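Local coordinates for thiamine monophosphate kinase (Aquifex aeolicus, PDB 1VQV), which probably phosphorylates thiamine monophosphate with ATP to give thiamine diphosphate, the active form of vitamin B1, at residues G158-G163 with E260-L265; V151-T156 with K233-N238. All blocks are in the same frame, centred on the assembly; numbering follows the deposited sequence.

Overall arrangement
From the N terminus, the chain enters the two contacts one after the other: V151-T156 ends strand 150-153, and G158-G163 starts helix 159-168. After further helices and two strands, K233-N238 returns to V151-T156, so contact 2 closes a loop of 76 residues. E260-L265 follows and returns to G158-G163, closing one of 96 residues in contact 1. The segments alternate along the chain, so the loops cross. Contact 1 ties the start of helix 159-168 to the lead-in of strand 263-268; contact 2 ties the end of strand 150-153 to the approach to helix 238-246. The two strands are antiparallel neighbours in one sheet, and Ser154 probably hydrogen-bonds Gln263 and Leu264 between the contacts.

Contact 1 (G158-G163 with E260-L265); sequences GDSRAG and EDYQLL
Asp261 turns its carboxylate to the N terminus of helix 159-168, where Gly158 N, at the N-cap, donates to OD2 at 3.1 Å in a nearly straight bond (170°). The N-H arrives on the syn side of that oxygen, 31° out of the carboxylate plane. Asp261 OD1 takes a weak bond from Ser160 N at 3.4 Å, so two backbone N-H groups, one of them weakly, hold one carboxylate, and the helix end would probably favour its negative charge. Ser160 OG also gives a weak bond, 3.1 Å, to the backbone O of Glu260, the residue before Asp261; with OG anti to its backbone N (chi1 -172°), the CB-OG bond lies alongside that carbonyl oxygen, CB as near to it as OG. The same Ser160 OG lies 4.0 Å from CE1 of the Tyr262 ring, a side chain that also packs on Lys63, Val67 and Ser70 of helix 57-73. Asp159 spends its carboxylate elsewhere, on Thr156, Ser237 and Arg184. A helix N terminus is held by an aspartate distant in sequence, directly after Glu260, a substrate-binding residue whose side chain adjoins magnesium-binding Asp207 and ATP-binding Ser209: the contact borders the active site.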
ATOM      1  N   GLY B 158      12.169  -7.658 -24.422  1.00 53.02           N
ATOM      2  CA  GLY B 158      12.497  -9.062 -24.242  1.00 53.70           C
ATOM      3  C   GLY B 158      13.567  -9.361 -23.212  1.00 54.48           C
ATOM      4  O   GLY B 158      13.641 -10.471 -22.680  1.00 54.75           O
ATOM      5  N   ASP B 159      14.393  -8.365 -22.912  1.00 54.51           N
ATOM      6  CA  ASP B 159      15.489  -8.530 -21.955  1.00 54.99           C
ATOM      7  C   ASP B 159      15.104  -9.109 -20.598  1.00 53.96           C
ATOM      8  O   ASP B 159      15.713 -10.073 -20.145  1.00 54.44           O
ATOM      9  CB  ASP B 159      16.215  -7.192 -21.775  1.00 55.54           C
ATOM     10  CG  ASP B 159      16.786  -6.667 -23.083  1.00 56.69           C
ATOM     11  OD1 ASP B 159      16.009  -6.292 -23.979  1.00 57.97           O
ATOM     12  OD2 ASP B 159      18.017  -6.647 -23.227  1.00 58.37           O
ATOM     13  N   SER B 160      14.102  -8.530 -19.951  1.00 53.93           N
ATOM     14  CA  SER B 160      13.659  -9.011 -18.645  1.00 52.91           C
ATOM     15  C   SER B 160      13.282 -10.509 -18.692  1.00 52.51           C
ATOM     16  O   SER B 160      13.612 -11.272 -17.791  1.00 52.79           O
ATOM     17  CB  SER B 160      12.478  -8.152 -18.172  1.00 52.18           C
ATOM     18  OG  SER B 160      12.102  -8.423 -16.836  1.00 52.99           O
ATOM     19  N   ARG B 161      12.621 -10.939 -19.755  1.00 52.23           N
ATOM     20  CA  ARG B 161      12.224 -12.342 -19.867  1.00 53.32           C
ATOM     21  C   ARG B 161      13.381 -13.327 -19.970  1.00 53.49           C
ATOM     22  O   ARG B 161      13.335 -14.413 -19.394  1.00 54.31           O
ATOM     23  CB  ARG B 161      11.300 -12.542 -21.069  1.00 55.36           C
ATOM     24  CG  ARG B 161      11.087 -13.996 -21.439  1.00 54.98           C
ATOM     25  CD  ARG B 161       9.929 -14.137 -22.400  1.00 56.99           C
ATOM     26  NE  ARG B 161       9.975 -15.393 -23.136  1.00 58.40           N
ATOM     27  CZ  ARG B 161       8.956 -15.882 -23.832  1.00 60.28           C
ATOM     28  NH1 ARG B 161       7.805 -15.220 -23.881  1.00 59.56           N
ATOM     29  NH2 ARG B 161       9.089 -17.032 -24.484  1.00 61.19           N
ATOM     30  N   ALA B 162      14.402 -12.964 -20.734  1.00 52.60           N
ATOM     31  CA  ALA B 162      15.554 -13.831 -20.903  1.00 53.04           C
ATOM     32  C   ALA B 162      16.305 -13.913 -19.566  1.00 53.73           C
ATOM     33  O   ALA B 162      16.850 -14.965 -19.209  1.00 52.99           O
ATOM     34  CB  ALA B 162      16.466 -13.288 -22.019  1.00 50.48           C
ATOM     35  N   GLY B 163      16.310 -12.798 -18.832  1.00 54.18           N
ATOM     36  CA  GLY B 163      16.970 -12.729 -17.537  1.00 53.95           C
ATOM     37  C   GLY B 163      16.309 -13.594 -16.474  1.00 54.05           C
ATOM     38  O   GLY B 163      16.995 -14.235 -15.674  1.00 53.92           O
ATOM     39  N   GLU B 260       6.726  -8.111 -18.600  1.00 61.88           N
ATOM     40  CA  GLU B 260       7.203  -6.841 -18.066  1.00 60.27           C
ATOM     41  C   GLU B 260       8.637  -6.486 -18.432  1.00 59.23           C
ATOM     42  O   GLU B 260       9.559  -7.234 -18.129  1.00 59.47           O
ATOM     43  CB  GLU B 260       7.047  -6.837 -16.550  1.00 61.40           C
ATOM     44  CG  GLU B 260       7.724  -5.682 -15.836  1.00 64.84           C
ATOM     45  CD  GLU B 260       6.951  -4.376 -15.911  1.00 65.85           C
ATOM     46  OE1 GLU B 260       5.868  -4.289 -15.295  1.00 65.56           O
ATOM     47  OE2 GLU B 260       7.430  -3.440 -16.591  1.00 66.67           O
ATOM     48  N   ASP B 261       8.804  -5.326 -19.072  1.00 57.67           N
ATOM     49  CA  ASP B 261      10.112  -4.820 -19.491  1.00 55.31           C
ATOM     50  C   ASP B 261      10.438  -3.461 -18.909  1.00 53.15           C
ATOM     51  O   ASP B 261      11.551  -2.976 -19.036  1.00 54.24           O
ATOM     52  CB  ASP B 261      10.183  -4.705 -21.009  1.00 55.82           C
ATOM     53  CG  ASP B 261      10.767  -5.928 -21.653  1.00 57.89           C
ATOM     54  OD1 ASP B 261      11.923  -6.260 -21.316  1.00 58.62           O
ATOM     55  OD2 ASP B 261      10.068  -6.548 -22.491  1.00 58.60           O
ATOM     56  N   TYR B 262       9.454  -2.841 -18.286  1.00 52.51           N
ATOM     57  CA  TYR B 262       9.617  -1.522 -17.695  1.00 53.01           C
ATOM     58  C   TYR B 262      10.000  -0.473 -18.734  1.00 50.46           C
ATOM     59  O   TYR B 262      10.744   0.461 -18.442  1.00 49.24           O
ATOM     60  CB  TYR B 262      10.663  -1.554 -16.586  1.00 55.58           C
ATOM     61  CG  TYR B 262      10.546  -2.751 -15.682  1.00 59.44           C
ATOM     62  CD1 TYR B 262      11.445  -3.810 -15.795  1.00 61.19           C
ATOM     63  CD2 TYR B 262       9.530  -2.837 -14.727  1.00 59.66           C
ATOM     64  CE1 TYR B 262      11.342  -4.930 -14.984  1.00 62.60           C
ATOM     65  CE2 TYR B 262       9.412  -3.950 -13.909  1.00 62.10           C
ATOM     66  CZ  TYR B 262      10.324  -4.997 -14.043  1.00 63.91           C
ATOM     67  OH  TYR B 262      10.204  -6.123 -13.255  1.00 64.84           O
ATOM     68  N   GLN B 263       9.498  -0.650 -19.950  1.00 49.12           N
ATOM     69  CA  GLN B 263       9.738   0.309 -21.018  1.00 49.02           C
ATOM     70  C   GLN B 263       8.410   0.981 -21.343  1.00 49.44           C
ATOM     71  O   GLN B 263       7.340   0.456 -21.038  1.00 50.26           O
ATOM     72  CB  GLN B 263      10.309  -0.377 -22.263  1.00 47.92           C
ATOM     73  CG  GLN B 263      11.742  -0.875 -22.114  1.00 47.00           C
ATOM     74  CD  GLN B 263      12.735   0.225 -21.744  1.00 47.82           C
ATOM     75  OE1 GLN B 263      12.354   1.347 -21.427  1.00 50.07           O
ATOM     76  NE2 GLN B 263      14.011  -0.105 -21.773  1.00 48.15           N
ATOM     77  N   LEU B 264       8.478   2.152 -21.955  1.00 49.27           N
ATOM     78  CA  LEU B 264       7.278   2.896 -22.304  1.00 49.33           C
ATOM     79  C   LEU B 264       6.714   2.567 -23.677  1.00 49.84           C
ATOM     80  O   LEU B 264       7.457   2.291 -24.613  1.00 50.72           O
ATOM     81  CB  LEU B 264       7.570   4.388 -22.253  1.00 49.57           C
ATOM     82  CG  LEU B 264       7.976   4.927 -20.892  1.00 51.18           C
ATOM     83  CD1 LEU B 264       8.483   6.334 -21.037  1.00 51.26           C
ATOM     84  CD2 LEU B 264       6.771   4.869 -19.948  1.00 53.75           C
ATOM     85  N   LEU B 265       5.388   2.590 -23.781  1.00 49.85           N
ATOM     86  CA  LEU B 265       4.695   2.365 -25.046  1.00 49.38           C
ATOM     87  C   LEU B 265       3.798   3.589 -25.146  1.00 50.37           C
ATOM     88  O   LEU B 265       2.824   3.703 -24.408  1.00 49.98           O
ATOM     89  CB  LEU B 265       3.853   1.097 -25.006  1.00 47.78           C
ATOM     90  CG  LEU B 265       2.957   0.871 -26.222  1.00 45.48           C
ATOM     91  CD1 LEU B 265       3.782   0.760 -27.476  1.00 45.90           C
ATOM     92  CD2 LEU B 265       2.149  -0.390 -26.021  1.00 45.90           C
TER

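Contact 2 (V151-T156 with K233-N238); sequences VFVSGT and KLPLSN. With PO4 (phosphate ion), chain E.
Pro235 lies against Val153, Gly155 and Thr156 with its ring and carbonyl, and the two segments meet here by van der Waals contact without a hydrogen bond between them. Ring atom CG meets Val153 CG2 at 3.4 Å, while Pro235 CB sits 3.3 Å from the carbonyl O of Gly155. Thr156 packs on the backbone of the proline: Thr156 CA is 3.3 Å from Pro235 O. With Thr156 OG1 between the backbone N and the carbonyl carbon (chi1 60°), CG2 falls anti to the carbonyl carbon; Thr156 CG2 lies alongside the backbone, 3.7 Å from Ser237 N, and Thr156 OG1 comes within 3.4 Å of Ser237 CB while hydrogen-bonding Asp159. An alanine at Thr156 would probably leave Asp159 OD1 without this hydroxyl mate and open a gap beside Ser237. Ser237 is the N-cap of helix 238-246, its OG bonded to Glu239, to Leu240 N as the helix cap, and to Asp159. A phosphate ion, probably from the crystallisation liquor, takes a weak bond from Asn238 N to O1 at 3.5 Å. Val153 also packs on Leu265 of strand 263-268 and Pro235 on Ile282 of strand 280-286, while Leu234 and Leu236 lean on helix 251-256.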
ATOM      1  N   VAL B 151       3.748   4.772 -33.382  1.00 57.01           N
ATOM      2  CA  VAL B 151       3.802   4.069 -32.104  1.00 56.52           C
ATOM      3  C   VAL B 151       5.259   3.820 -31.715  1.00 55.22           C
ATOM      4  O   VAL B 151       6.000   3.158 -32.437  1.00 55.23           O
ATOM      5  CB  VAL B 151       3.008   2.730 -32.163  1.00 56.89           C
ATOM      6  CG1 VAL B 151       2.921   2.102 -30.771  1.00 55.42           C
ATOM      7  CG2 VAL B 151       1.605   2.985 -32.711  1.00 55.68           C
ATOM      8  N   PHE B 152       5.666   4.377 -30.581  1.00 54.49           N
ATOM      9  CA  PHE B 152       7.042   4.224 -30.104  1.00 54.63           C
ATOM     10  C   PHE B 152       7.139   3.424 -28.815  1.00 53.02           C
ATOM     11  O   PHE B 152       6.152   3.280 -28.085  1.00 51.78           O
ATOM     12  CB  PHE B 152       7.698   5.583 -29.814  1.00 53.25           C
ATOM     13  CG  PHE B 152       7.638   6.553 -30.945  1.00 53.42           C
ATOM     14  CD1 PHE B 152       6.474   7.277 -31.199  1.00 54.52           C
ATOM     15  CD2 PHE B 152       8.752   6.759 -31.750  1.00 53.57           C
ATOM     16  CE1 PHE B 152       6.420   8.205 -32.250  1.00 54.54           C
ATOM     17  CE2 PHE B 152       8.711   7.678 -32.799  1.00 54.53           C
ATOM     18  CZ  PHE B 152       7.541   8.405 -33.050  1.00 53.47           C
ATOM     19  N   VAL B 153       8.341   2.909 -28.559  1.00 51.62           N
ATOM     20  CA  VAL B 153       8.668   2.191 -27.330  1.00 51.19           C
ATOM     21  C   VAL B 153      10.073   2.652 -26.960  1.00 50.86           C
ATOM     22  O   VAL B 153      10.879   2.968 -27.829  1.00 51.58           O
ATOM     23  CB  VAL B 153       8.675   0.629 -27.463  1.00 51.00           C
ATOM     24  CG1 VAL B 153       7.307   0.129 -27.868  1.00 52.22           C
ATOM     25  CG2 VAL B 153       9.752   0.166 -28.443  1.00 51.63           C
ATOM     26  N   SER B 154      10.370   2.716 -25.670  1.00 50.13           N
ATOM     27  CA  SER B 154      11.701   3.126 -25.249  1.00 49.00           C
ATOM     28  C   SER B 154      12.531   1.872 -25.083  1.00 48.38           C
ATOM     29  O   SER B 154      11.985   0.779 -25.006  1.00 47.84           O
ATOM     30  CB  SER B 154      11.643   3.897 -23.929  1.00 48.52           C
ATOM     31  OG  SER B 154      10.994   3.148 -22.926  1.00 48.81           O
ATOM     32  N   GLY B 155      13.850   2.031 -25.049  1.00 49.60           N
ATOM     33  CA  GLY B 155      14.732   0.894 -24.879  1.00 49.28           C
ATOM     34  C   GLY B 155      14.462  -0.238 -25.844  1.00 50.42           C
ATOM     35  O   GLY B 155      13.968  -0.024 -26.953  1.00 52.71           O
ATOM     36  N   THR B 156      14.798  -1.449 -25.411  1.00 50.87           N
ATOM     37  CA  THR B 156      14.609  -2.670 -26.201  1.00 52.14           C
ATOM     38  C   THR B 156      13.595  -3.567 -25.490  1.00 52.08           C
ATOM     39  O   THR B 156      13.205  -3.285 -24.361  1.00 52.63           O
ATOM     40  CB  THR B 156      15.963  -3.427 -26.383  1.00 52.94           C
ATOM     41  OG1 THR B 156      16.511  -3.787 -25.102  1.00 53.57           O
ATOM     42  CG2 THR B 156      16.975  -2.533 -27.100  1.00 51.22           C
ATOM     43  N   LYS B 233      10.894  -3.765 -36.751  1.00 59.25           N
ATOM     44  CA  LYS B 233      11.122  -2.405 -36.283  1.00 57.86           C
ATOM     45  C   LYS B 233      11.359  -2.490 -34.775  1.00 57.12           C
ATOM     46  O   LYS B 233      11.967  -1.607 -34.173  1.00 57.19           O
ATOM     47  CB  LYS B 233       9.895  -1.553 -36.568  1.00 57.56           C
ATOM     48  CG  LYS B 233       9.987  -0.753 -37.837  1.00 61.83           C
ATOM     49  CD  LYS B 233       8.630  -0.147 -38.163  1.00 64.60           C
ATOM     50  CE  LYS B 233       8.750   1.160 -38.957  1.00 65.17           C
ATOM     51  NZ  LYS B 233       7.417   1.835 -39.044  1.00 66.77           N
ATOM     52  N   LEU B 234      10.863  -3.577 -34.189  1.00 56.57           N
ATOM     53  CA  LEU B 234      10.980  -3.872 -32.766  1.00 55.74           C
ATOM     54  C   LEU B 234      12.436  -3.806 -32.316  1.00 56.08           C
ATOM     55  O   LEU B 234      13.300  -4.483 -32.878  1.00 55.55           O
ATOM     56  CB  LEU B 234      10.389  -5.261 -32.492  1.00 54.79           C
ATOM     57  CG  LEU B 234       8.942  -5.368 -31.983  1.00 54.73           C
ATOM     58  CD1 LEU B 234       8.056  -4.333 -32.625  1.00 55.80           C
ATOM     59  CD2 LEU B 234       8.413  -6.765 -32.253  1.00 54.61           C
ATOM     60  N   PRO B 235      12.721  -2.973 -31.299  1.00 56.11           N
ATOM     61  CA  PRO B 235      14.058  -2.767 -30.728  1.00 56.36           C
ATOM     62  C   PRO B 235      14.572  -3.982 -29.978  1.00 56.35           C
ATOM     63  O   PRO B 235      14.058  -4.359 -28.925  1.00 56.37           O
ATOM     64  CB  PRO B 235      13.865  -1.557 -29.824  1.00 56.19           C
ATOM     65  CG  PRO B 235      12.452  -1.725 -29.363  1.00 57.98           C
ATOM     66  CD  PRO B 235      11.721  -2.138 -30.611  1.00 56.32           C
ATOM     67  N   LEU B 236      15.604  -4.583 -30.548  1.00 55.90           N
ATOM     68  CA  LEU B 236      16.206  -5.769 -29.991  1.00 54.42           C
ATOM     69  C   LEU B 236      17.617  -5.522 -29.529  1.00 54.04           C
ATOM     70  O   LEU B 236      18.448  -5.006 -30.270  1.00 53.60           O
ATOM     71  CB  LEU B 236      16.205  -6.870 -31.033  1.00 55.90           C
ATOM     72  CG  LEU B 236      14.968  -7.760 -31.167  1.00 55.35           C
ATOM     73  CD1 LEU B 236      13.674  -6.981 -31.085  1.00 54.79           C
ATOM     74  CD2 LEU B 236      15.103  -8.495 -32.476  1.00 53.61           C
ATOM     75  N   SER B 237      17.878  -5.912 -28.289  1.00 53.41           N
ATOM     76  CA  SER B 237      19.190  -5.742 -27.689  1.00 52.41           C
ATOM     77  C   SER B 237      20.155  -6.836 -28.118  1.00 53.09           C
ATOM     78  O   SER B 237      19.743  -7.934 -28.505  1.00 52.30           O
ATOM     79  CB  SER B 237      19.063  -5.722 -26.164  1.00 52.02           C
ATOM     80  OG  SER B 237      19.763  -6.798 -25.565  1.00 50.96           O
ATOM     81  N   ASN B 238      21.443  -6.516 -28.037  1.00 55.25           N
ATOM     82  CA  ASN B 238      22.516  -7.435 -28.397  1.00 57.00           C
ATOM     83  C   ASN B 238      22.584  -8.712 -27.551  1.00 56.84           C
ATOM     84  O   ASN B 238      22.830  -9.792 -28.089  1.00 58.10           O
ATOM     85  CB  ASN B 238      23.856  -6.693 -28.361  1.00 60.87           C
ATOM     86  CG  ASN B 238      24.078  -5.826 -29.605  1.00 66.19           C
ATOM     87  OD1 ASN B 238      23.413  -4.790 -29.809  1.00 68.37           O
ATOM     88  ND2 ASN B 238      25.010  -6.255 -30.453  1.00 67.81           N
TER
HETATM   89  P   PO4 E1003      22.384  -2.852 -26.244  1.00108.58           P
HETATM   90  O1  PO4 E1003      22.568  -3.277 -27.647  1.00103.20           O
HETATM   91  O2  PO4 E1003      21.553  -1.630 -26.203  1.00103.15           O
HETATM   92  O3  PO4 E1003      21.713  -3.921 -25.488  1.00103.70           O
HETATM   93  O4  PO4 E1003      23.707  -2.578 -25.634  1.00103.04           O